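Local coordinates for protein UDP-L-Rhamnose Synthase (Acanthamoeba polyphaga mimivirus, PDB 7JID) that probably makes UDP-L-rhamnose from a UDP-sugar precursor with NADPH as reductant, and binds NADP together with UDP-rhamnose, at residues Ser68-Leu73 / Ala255-Asn260; Tyr182-Ser187 / Thr240-Ser245; Gly212-Thr217 / Thr264-Ser269. All blocks are in the same frame, centred on the assembly; numbering follows the deposited sequence.

Interaction 1. Residues Ser68-Leu73 / Ala255-Asn260; sequences STIDYL and ADRSNN. With AWU ([[(2~{R},3~{S},4~{R},5~{R})-5-[2,4-bis(oxidanylidene)pyrimidin-1-yl]-3,4-bis(oxidanyl)oxolan-2-yl]methoxy-oxidanyl-phosphoryl] [(2~{R},3~{R},4~{R},5~{R},6~{S})-6-methyl-3,4,5-tris(oxidanyl)oxan-2-yl] hydrogen phosphate), chain C.
Asp-71 OD1 is gripped by both terminal nitrogens of Arg-257, and this one oxygen carries the salt bridge between the two loops. Arg-257 NH1 meets Asp-71 OD1 at 3.0 Å, on the syn side but well out of the carboxylate plane, while the bond from Arg-257 NH2, at 3.1 Å, is bent to 141° and weak. The carboxylate and guanidinium planes stand 89° apart. OD2 turns to the backbone N of Lys-254, just ahead of Ala-255.

Along the other edge of the guanidinium, Arg-257 NE and NH2 both donate to O1A of the UDP-rhamnose diphosphate, NH2 at 2.8 Å. A bend at chi2 (-61°) sets Arg-257 CD beside O1B of the second phosphate. Arg-257 NH1 also donates to Asp-256 O at 3.2 Å, within its own loop. Ile-70 CG1 lies 3.8 Å above the guanidinium plane, over its centre, while Ile-70 N donates to O2B on the second phosphate at 3.0 Å. An ST turn, with Thr-69 OG1 accepting from Asp-71 N, starts the 3-10 segment.

A buried arginine shared by a carboxylate and a diphosphate exemplifies second-shell positioning: Asp-71 fixes the orientation of Arg-257, whose positive charge probably helps to balance both carboxylate and phosphate.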
# COMPACT_ATOMS: atom_id res chain seq x y z
N SER A 68 16.39 4.46 15.38
CA SER A 68 15.56 3.87 16.46
C SER A 68 14.09 4.31 16.34
O SER A 68 13.34 4.11 17.33
CB SER A 68 16.08 4.21 17.83
OG SER A 68 16.25 5.61 17.98
N THR A 69 13.76 4.96 15.24
CA THR A 69 12.44 5.60 15.03
C THR A 69 11.95 5.32 13.61
O THR A 69 12.70 4.82 12.77
CB THR A 69 12.46 7.12 15.27
OG1 THR A 69 13.05 7.73 14.14
CG2 THR A 69 13.16 7.49 16.56
N ILE A 70 10.73 5.77 13.32
CA ILE A 70 10.13 5.65 11.97
C ILE A 70 10.94 6.43 10.96
O ILE A 70 10.70 6.25 9.76
CB ILE A 70 8.66 6.08 11.97
CG1 ILE A 70 8.49 7.55 12.40
CG2 ILE A 70 7.86 5.09 12.81
CD1 ILE A 70 7.18 8.18 11.96
N ASP A 71 11.94 7.22 11.39
CA ASP A 71 12.81 7.88 10.41
C ASP A 71 13.49 6.83 9.51
O ASP A 71 13.91 7.15 8.39
CB ASP A 71 13.85 8.74 11.14
CG ASP A 71 13.33 10.11 11.48
OD1 ASP A 71 12.14 10.34 11.26
OD2 ASP A 71 14.18 10.99 11.81
N TYR A 72 13.62 5.61 10.01
CA TYR A 72 14.28 4.47 9.35
C TYR A 72 13.65 4.34 7.96
O TYR A 72 14.35 4.04 6.98
CB TYR A 72 14.10 3.20 10.18
CG TYR A 72 14.45 1.93 9.44
CD1 TYR A 72 13.47 1.09 8.93
CD2 TYR A 72 15.77 1.59 9.27
CE1 TYR A 72 13.80 -0.05 8.22
CE2 TYR A 72 16.11 0.45 8.58
CZ TYR A 72 15.14 -0.40 8.08
OH TYR A 72 15.53 -1.51 7.37
N LEU A 73 12.32 4.51 7.85
CA LEU A 73 11.59 4.24 6.58
C LEU A 73 11.79 5.33 5.54
O LEU A 73 11.36 5.11 4.41
CB LEU A 73 10.09 4.06 6.83
CG LEU A 73 9.75 2.96 7.83
CD1 LEU A 73 8.31 3.08 8.30
CD2 LEU A 73 10.02 1.61 7.19
N ALA A 255 11.57 12.98 9.10
CA ALA A 255 10.12 13.05 8.82
C ALA A 255 9.47 13.85 9.95
O ALA A 255 10.05 13.96 11.05
CB ALA A 255 9.55 11.64 8.75
N ASP A 256 8.28 14.36 9.70
CA ASP A 256 7.44 14.97 10.75
C ASP A 256 6.80 13.89 11.63
O ASP A 256 7.12 12.69 11.46
CB ASP A 256 6.34 15.81 10.10
CG ASP A 256 5.77 16.95 10.93
OD1 ASP A 256 6.15 17.09 12.13
OD2 ASP A 256 4.95 17.71 10.38
N ARG A 257 6.07 14.34 12.64
CA ARG A 257 5.42 13.46 13.65
C ARG A 257 3.95 13.86 13.77
O ARG A 257 3.57 15.05 13.68
CB ARG A 257 6.12 13.45 15.00
CG ARG A 257 7.55 12.93 15.02
CD ARG A 257 7.63 11.50 14.58
NE ARG A 257 8.95 10.92 14.77
CZ ARG A 257 9.90 10.84 13.85
NH1 ARG A 257 9.73 11.36 12.64
NH2 ARG A 257 11.02 10.21 14.15
N SER A 258 3.10 12.84 13.91
CA SER A 258 1.65 12.99 14.10
C SER A 258 1.37 13.54 15.51
O SER A 258 1.95 13.04 16.49
CB SER A 258 1.01 11.64 13.97
OG SER A 258 -0.36 11.68 14.30
N ASN A 259 0.48 14.52 15.60
CA ASN A 259 0.02 15.07 16.91
C ASN A 259 -1.49 15.17 16.84
O ASN A 259 -1.96 15.91 15.95
CB ASN A 259 0.64 16.44 17.21
CG ASN A 259 2.12 16.33 17.43
OD1 ASN A 259 2.57 15.95 18.49
ND2 ASN A 259 2.90 16.65 16.41
N ASN A 260 -2.23 14.55 17.77
CA ASN A 260 -3.71 14.56 17.67
C ASN A 260 -4.32 14.20 19.02
O ASN A 260 -3.63 13.69 19.90
CB ASN A 260 -4.16 13.69 16.51
CG ASN A 260 -3.96 12.21 16.77
OD1 ASN A 260 -4.42 11.72 17.79
ND2 ASN A 260 -3.34 11.55 15.81
PA AWU C . 9.96 9.14 18.08
O1A AWU C . 10.59 9.66 16.84
O2A AWU C . 10.86 8.58 19.17
O3A AWU C . 8.95 7.87 17.93
PB AWU C . 8.11 7.42 16.59
O1B AWU C . 7.29 8.55 15.92
O2B AWU C . 9.04 6.56 15.71
O3B AWU C . 7.03 6.50 17.33
C5' AWU C . 4.82 3.98 15.95
O5' AWU C . 5.88 4.61 16.65
C4' AWU C . 3.50 4.26 16.65
O4' AWU C . 2.38 3.78 15.88
C3' AWU C . 3.36 5.73 16.83
O3' AWU C . 2.30 5.96 17.72
C2' AWU C . 4.57 6.38 17.48
C1' AWU C . 5.83 5.97 16.85
N1 AWU C . 10.68 13.89 20.04
C2 AWU C . 11.23 14.96 20.73
O2 AWU C . 10.55 15.56 21.59
N3 AWU C . 12.56 15.23 20.55
C4 AWU C . 13.31 14.59 19.62
O4 AWU C . 14.56 14.90 19.53
C5 AWU C . 12.76 13.51 18.93
C6 AWU C . 11.41 13.22 19.07
C1C AWU C . 9.25 13.54 20.21
C2C AWU C . 8.42 13.36 18.94
C3C AWU C . 7.33 12.36 19.40
C4C AWU C . 8.09 11.56 20.41
C5C AWU C . 8.45 10.15 19.98
C6' AWU C . 5.19 2.50 15.96
O2' AWU C . 4.67 5.89 18.80
O2C AWU C . 7.87 14.60 18.58
O3C AWU C . 6.30 13.03 20.11
O4C AWU C . 9.32 12.21 20.69
O5C AWU C . 9.08 10.28 18.68

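Interaction 2. Residues Tyr182-Ser187 / Thr240-Ser245; sequences YSRICS and TWENMS. With AWU ([[(2~{R},3~{S},4~{R},5~{R})-5-[2,4-bis(oxidanylidene)pyrimidin-1-yl]-3,4-bis(oxidanyl)oxolan-2-yl]methoxy-oxidanyl-phosphoryl] [(2~{R},3~{R},4~{R},5~{R},6~{S})-6-methyl-3,4,5-tris(oxidanyl)oxan-2-yl] hydrogen phosphate), chain C; EDO (1,2-ethanediol), chain H; EDO (1,2-ethanediol), chain I.
Met-244 and Arg-184 pack against each other with their side chains crossing at about a right angle, and Met-244 SD sits 3.8 Å above the guanidinium plane, over its centre. The methionine chain runs extended beyond CG, carrying Met-244 CE to within 3.4 Å of N3 of the UDP-rhamnose uracil. Arg-184 also lies alongside Glu-242, pointing the same way, yet they meet through carbon: Arg-184 CD is 3.6 Å from Glu-242 OE1, and a water joins Arg-184 NH1 to that oxygen and to Asn-243 O.

Ile-185 supplies the backbone link between two very short, weakly bonded parallel strands. Its N donates to Glu-242 O, and Ile-185 O accepts from Met-244 N and, at 3.1 Å, from Asn-243 ND2, on opposite faces of its carbonyl plane. Asn-243 ND2 is also tied to Asn-225 of helix 224-234. Ile-185 CG1 touches Trp-241 CD1 at 3.9 Å.

Backbone groups of Arg-184 and Cys-186 read the base: uracil N3 donates to Arg-184 O at 2.8 Å, and Cys-186 N to uracil O2 at 2.9 Å. The Tyr-182 ring lies over C5. This pattern matches the uracil edge, so one segment, 182-187, pairs through Ile-185 and binds uracil through its two neighbours.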
# COMPACT_ATOMS: atom_id res chain seq x y z
N TYR A 182 16.03 12.26 25.03
CA TYR A 182 16.10 13.27 23.95
C TYR A 182 16.64 14.59 24.53
O TYR A 182 16.11 15.05 25.55
CB TYR A 182 14.75 13.45 23.25
CG TYR A 182 14.32 12.30 22.37
CD1 TYR A 182 15.23 11.48 21.73
CD2 TYR A 182 12.97 12.05 22.14
CE1 TYR A 182 14.82 10.41 20.93
CE2 TYR A 182 12.55 10.98 21.37
CZ TYR A 182 13.47 10.17 20.73
OH TYR A 182 13.10 9.10 19.93
N SER A 183 17.69 15.13 23.92
CA SER A 183 18.34 16.42 24.27
C SER A 183 17.31 17.55 24.28
O SER A 183 17.41 18.42 25.16
CB SER A 183 19.46 16.75 23.31
OG SER A 183 20.49 15.78 23.43
N ARG A 184 16.40 17.59 23.30
CA ARG A 184 15.37 18.64 23.18
C ARG A 184 14.01 17.96 23.01
O ARG A 184 13.94 16.92 22.31
CB ARG A 184 15.68 19.60 22.03
CG ARG A 184 16.97 20.38 22.22
CD ARG A 184 17.02 21.62 21.35
NE ARG A 184 17.21 21.21 19.98
CZ ARG A 184 16.99 21.95 18.90
NH1 ARG A 184 16.52 23.18 18.96
NH2 ARG A 184 17.21 21.40 17.72
N ILE A 185 13.00 18.58 23.63
CA ILE A 185 11.63 18.02 23.72
C ILE A 185 10.71 18.94 22.94
O ILE A 185 10.65 20.13 23.26
CB ILE A 185 11.21 17.89 25.19
CG1 ILE A 185 12.14 16.95 25.96
CG2 ILE A 185 9.75 17.49 25.29
CD1 ILE A 185 12.17 15.52 25.49
N CYS A 186 9.99 18.37 21.98
CA CYS A 186 8.89 19.06 21.29
C CYS A 186 7.62 18.74 22.06
O CYS A 186 7.09 17.63 21.86
CB CYS A 186 8.83 18.68 19.82
SG CYS A 186 7.54 19.58 18.96
N SER A 187 7.21 19.61 23.01
CA SER A 187 6.07 19.29 23.90
C SER A 187 4.74 19.64 23.21
O SER A 187 4.42 20.82 22.99
CB SER A 187 6.17 19.94 25.27
OG SER A 187 5.14 19.53 26.16
N THR A 240 15.68 18.57 34.47
CA THR A 240 15.43 19.74 33.60
C THR A 240 15.58 19.27 32.14
O THR A 240 16.22 18.21 31.87
CB THR A 240 16.38 20.90 33.94
OG1 THR A 240 17.73 20.47 33.74
CG2 THR A 240 16.21 21.38 35.36
N TRP A 241 14.94 19.99 31.25
CA TRP A 241 15.01 19.68 29.81
C TRP A 241 14.84 20.97 29.01
O TRP A 241 14.24 21.94 29.50
CB TRP A 241 13.97 18.61 29.43
CG TRP A 241 12.56 19.00 29.73
CD1 TRP A 241 11.66 19.55 28.87
CD2 TRP A 241 11.88 18.89 31.00
NE1 TRP A 241 10.47 19.77 29.50
CE2 TRP A 241 10.57 19.36 30.80
CE3 TRP A 241 12.21 18.41 32.27
CZ2 TRP A 241 9.63 19.42 31.83
CZ3 TRP A 241 11.27 18.45 33.28
CH2 TRP A 241 9.99 18.93 33.05
N GLU A 242 15.33 20.94 27.76
CA GLU A 242 15.16 22.04 26.79
C GLU A 242 13.97 21.73 25.88
O GLU A 242 13.84 20.57 25.44
CB GLU A 242 16.44 22.17 25.97
CG GLU A 242 16.41 23.33 25.00
CD GLU A 242 17.75 23.59 24.31
OE1 GLU A 242 17.78 24.47 23.44
OE2 GLU A 242 18.75 22.92 24.65
N ASN A 243 13.13 22.72 25.63
CA ASN A 243 12.00 22.59 24.67
C ASN A 243 12.46 23.07 23.31
O ASN A 243 13.44 23.90 23.23
CB ASN A 243 10.76 23.35 25.12
CG ASN A 243 10.01 22.58 26.19
OD1 ASN A 243 9.80 23.11 27.27
ND2 ASN A 243 9.61 21.34 25.91
N MET A 244 11.86 22.52 22.27
CA MET A 244 12.01 23.01 20.89
C MET A 244 10.65 23.01 20.24
O MET A 244 9.74 22.24 20.67
CB MET A 244 13.00 22.16 20.09
CG MET A 244 12.56 20.71 19.87
SD MET A 244 13.65 19.92 18.70
CE MET A 244 13.13 18.21 18.92
N SER A 245 10.50 23.78 19.18
CA SER A 245 9.24 23.91 18.42
C SER A 245 9.12 22.75 17.41
O SER A 245 10.10 22.05 17.20
CB SER A 245 9.23 25.22 17.67
OG SER A 245 10.20 25.20 16.64
PA AWU C . 9.96 9.14 18.08
O1A AWU C . 10.59 9.66 16.84
O2A AWU C . 10.86 8.58 19.17
O3A AWU C . 8.95 7.87 17.93
PB AWU C . 8.11 7.42 16.59
O1B AWU C . 7.29 8.55 15.92
O2B AWU C . 9.04 6.56 15.71
O3B AWU C . 7.03 6.50 17.33
C5' AWU C . 4.82 3.98 15.95
O5' AWU C . 5.88 4.61 16.65
C4' AWU C . 3.50 4.26 16.65
O4' AWU C . 2.38 3.78 15.88
C3' AWU C . 3.36 5.73 16.83
O3' AWU C . 2.30 5.96 17.72
C2' AWU C . 4.57 6.38 17.48
C1' AWU C . 5.83 5.97 16.85
N1 AWU C . 10.68 13.89 20.04
C2 AWU C . 11.23 14.96 20.73
O2 AWU C . 10.55 15.56 21.59
N3 AWU C . 12.56 15.23 20.55
C4 AWU C . 13.31 14.59 19.62
O4 AWU C . 14.56 14.90 19.53
C5 AWU C . 12.76 13.51 18.93
C6 AWU C . 11.41 13.22 19.07
C1C AWU C . 9.25 13.54 20.21
C2C AWU C . 8.42 13.36 18.94
C3C AWU C . 7.33 12.36 19.40
C4C AWU C . 8.09 11.56 20.41
C5C AWU C . 8.45 10.15 19.98
C6' AWU C . 5.19 2.50 15.96
O2' AWU C . 4.67 5.89 18.80
O2C AWU C . 7.87 14.60 18.58
O3C AWU C . 6.30 13.03 20.11
O4C AWU C . 9.32 12.21 20.69
O5C AWU C . 9.08 10.28 18.68
C1 EDO H . 12.68 23.02 32.23
O1 EDO H . 13.34 21.94 32.84
C2 EDO H . 11.27 22.70 31.91
O2 EDO H . 10.98 22.74 30.53
C1 EDO I . 14.80 15.03 28.57
O1 EDO I . 15.72 15.86 27.88
C2 EDO I . 15.12 14.98 30.03
O2 EDO I . 16.01 13.92 30.36
O HOH W 1 15.31 24.72 21.54
O HOH W 2 8.07 22.27 22.96

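Interaction 3. Residues Gly212-Thr217 / Thr264-Ser269; sequences GTFNFT and TDKLQS
Lys-266 runs from the first turn of helix 265-270 across the face of Phe-214, its side chain and the ring crossing at about a right angle. CB points toward strand 212-215, and Lys-266 CG, anti to the backbone N (chi1 -173°), lies 3.7 Å from Phe-214 CE1. Lys-266 CD follows over the same rim atom and comes to 3.6 Å from Thr-213 O. CE rests on the Phe-214 ring as a CH-pi contact, 3.8 Å from the centroid. At the tip, Lys-266 NZ donates to Thr-213 O at 2.8 Å while standing 4.3 Å from the ring centroid, only 15° off its normal, a cation-pi interaction.

Leu-267 presents CA to the edge of the same ring and packs CD1 against Phe-216 CE1 at 3.7 Å. Its backbone N is joined to Asn-215 O through a water. At the N-cap position just before the helix, Thr-264 CG2 lies 3.5 Å from Thr-217 OG1. Met-205 of helix 195-207 touches both Phe-214 and Phe-216.

The axes of helix segment 265-269 and strand 212-215, an outer strand of the chain's parallel Rossmann-type sheet, are 100° apart. Here an ammonium group is held by both a carbonyl oxygen and an aromatic face, while the aliphatic part of its chain packs as a hydrocarbon; a partly exposed lysine can thus join helix to sheet by polar and apolar contacts.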
# COMPACT_ATOMS: atom_id res chain seq x y z
N GLY A 212 -14.04 -4.49 14.32
CA GLY A 212 -14.20 -3.10 13.91
C GLY A 212 -12.96 -2.28 14.25
O GLY A 212 -12.03 -2.81 14.85
N THR A 213 -13.05 -0.99 14.01
CA THR A 213 -11.96 -0.05 14.35
C THR A 213 -12.26 0.54 15.74
O THR A 213 -13.39 0.94 16.00
CB THR A 213 -11.80 1.02 13.29
OG1 THR A 213 -11.35 0.35 12.10
CG2 THR A 213 -10.79 2.08 13.65
N PHE A 214 -11.24 0.66 16.58
CA PHE A 214 -11.31 1.38 17.88
C PHE A 214 -10.08 2.25 18.02
O PHE A 214 -8.94 1.72 18.02
CB PHE A 214 -11.41 0.44 19.06
CG PHE A 214 -12.72 -0.29 19.18
CD1 PHE A 214 -13.64 0.08 20.16
CD2 PHE A 214 -12.97 -1.42 18.42
CE1 PHE A 214 -14.83 -0.64 20.30
CE2 PHE A 214 -14.17 -2.11 18.53
CZ PHE A 214 -15.08 -1.74 19.51
N ASN A 215 -10.29 3.51 18.31
CA ASN A 215 -9.24 4.37 18.91
C ASN A 215 -8.89 3.75 20.26
O ASN A 215 -9.79 3.43 21.04
CB ASN A 215 -9.75 5.82 19.00
CG ASN A 215 -9.84 6.49 17.66
OD1 ASN A 215 -9.15 6.14 16.70
ND2 ASN A 215 -10.76 7.46 17.55
N PHE A 216 -7.62 3.54 20.50
CA PHE A 216 -7.14 2.65 21.57
C PHE A 216 -6.03 3.37 22.33
O PHE A 216 -4.97 2.81 22.58
CB PHE A 216 -6.74 1.30 21.00
CG PHE A 216 -6.93 0.23 22.03
CD1 PHE A 216 -8.20 -0.20 22.37
CD2 PHE A 216 -5.83 -0.41 22.56
CE1 PHE A 216 -8.34 -1.23 23.30
CE2 PHE A 216 -5.98 -1.41 23.51
CZ PHE A 216 -7.25 -1.83 23.84
N THR A 217 -6.36 4.59 22.74
CA THR A 217 -5.55 5.41 23.65
C THR A 217 -6.32 5.63 24.96
O THR A 217 -7.57 5.57 24.97
CB THR A 217 -5.20 6.74 22.99
OG1 THR A 217 -6.43 7.28 22.50
CG2 THR A 217 -4.20 6.59 21.85
N THR A 264 -12.29 8.78 22.06
CA THR A 264 -12.35 7.39 22.55
C THR A 264 -13.74 7.05 23.10
O THR A 264 -13.81 6.14 23.87
CB THR A 264 -11.25 7.12 23.56
OG1 THR A 264 -11.35 8.03 24.64
CG2 THR A 264 -9.88 7.16 22.91
N ASP A 265 -14.79 7.75 22.70
CA ASP A 265 -16.15 7.42 23.19
C ASP A 265 -16.49 5.97 22.87
O ASP A 265 -17.16 5.30 23.69
CB ASP A 265 -17.16 8.42 22.63
CG ASP A 265 -16.99 9.85 23.15
OD1 ASP A 265 -16.18 10.06 24.09
OD2 ASP A 265 -17.68 10.71 22.62
N LYS A 266 -16.08 5.49 21.71
CA LYS A 266 -16.47 4.12 21.31
C LYS A 266 -15.87 3.13 22.31
O LYS A 266 -16.61 2.26 22.78
CB LYS A 266 -16.04 3.81 19.88
CG LYS A 266 -16.56 2.46 19.39
CD LYS A 266 -16.07 2.16 18.01
CE LYS A 266 -16.63 0.87 17.46
NZ LYS A 266 -16.17 0.58 16.09
N LEU A 267 -14.57 3.21 22.61
CA LEU A 267 -13.92 2.29 23.57
C LEU A 267 -14.57 2.52 24.94
O LEU A 267 -14.74 1.53 25.67
CB LEU A 267 -12.42 2.57 23.64
CG LEU A 267 -11.64 1.59 24.52
CD1 LEU A 267 -11.73 0.17 23.98
CD2 LEU A 267 -10.22 2.06 24.66
N GLN A 268 -14.79 3.78 25.34
CA GLN A 268 -15.32 4.09 26.70
C GLN A 268 -16.71 3.47 26.89
O GLN A 268 -17.03 3.20 28.07
CB GLN A 268 -15.30 5.59 26.94
CG GLN A 268 -13.88 6.13 27.14
CD GLN A 268 -13.89 7.62 27.40
OE1 GLN A 268 -13.44 8.45 26.59
NE2 GLN A 268 -14.42 7.96 28.56
N SER A 269 -17.48 3.29 25.82
CA SER A 269 -18.84 2.68 25.86
C SER A 269 -18.72 1.23 26.32
O SER A 269 -19.69 0.73 26.92
CB SER A 269 -19.56 2.76 24.55
OG SER A 269 -18.96 1.92 23.55
O HOH W 3 -12.50 4.49 20.96

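In the fold
Interactions 1 and 2 belong to one nucleotide site. Their centres lie 16 Å apart, both touch UDP-rhamnose, and they meet directly where Thr-69 CG2 packs on Tyr-182 OH at 3.7 Å. Along the chain, both segments of interaction 2 fall between the two segments of interaction 1; helix 246-252 runs between residues 240-245 and 255-260. Interaction 3 lies on the opposite side of the chain's centre from interaction 1, about 23 Å away between centres and 31 Å from interaction 2. Its segments interleave with those of the other two, and residues 264-269 follow soon after 255-260. The C-terminal part thus both contacts the sugar nucleotide and packs on the sheet's last strand.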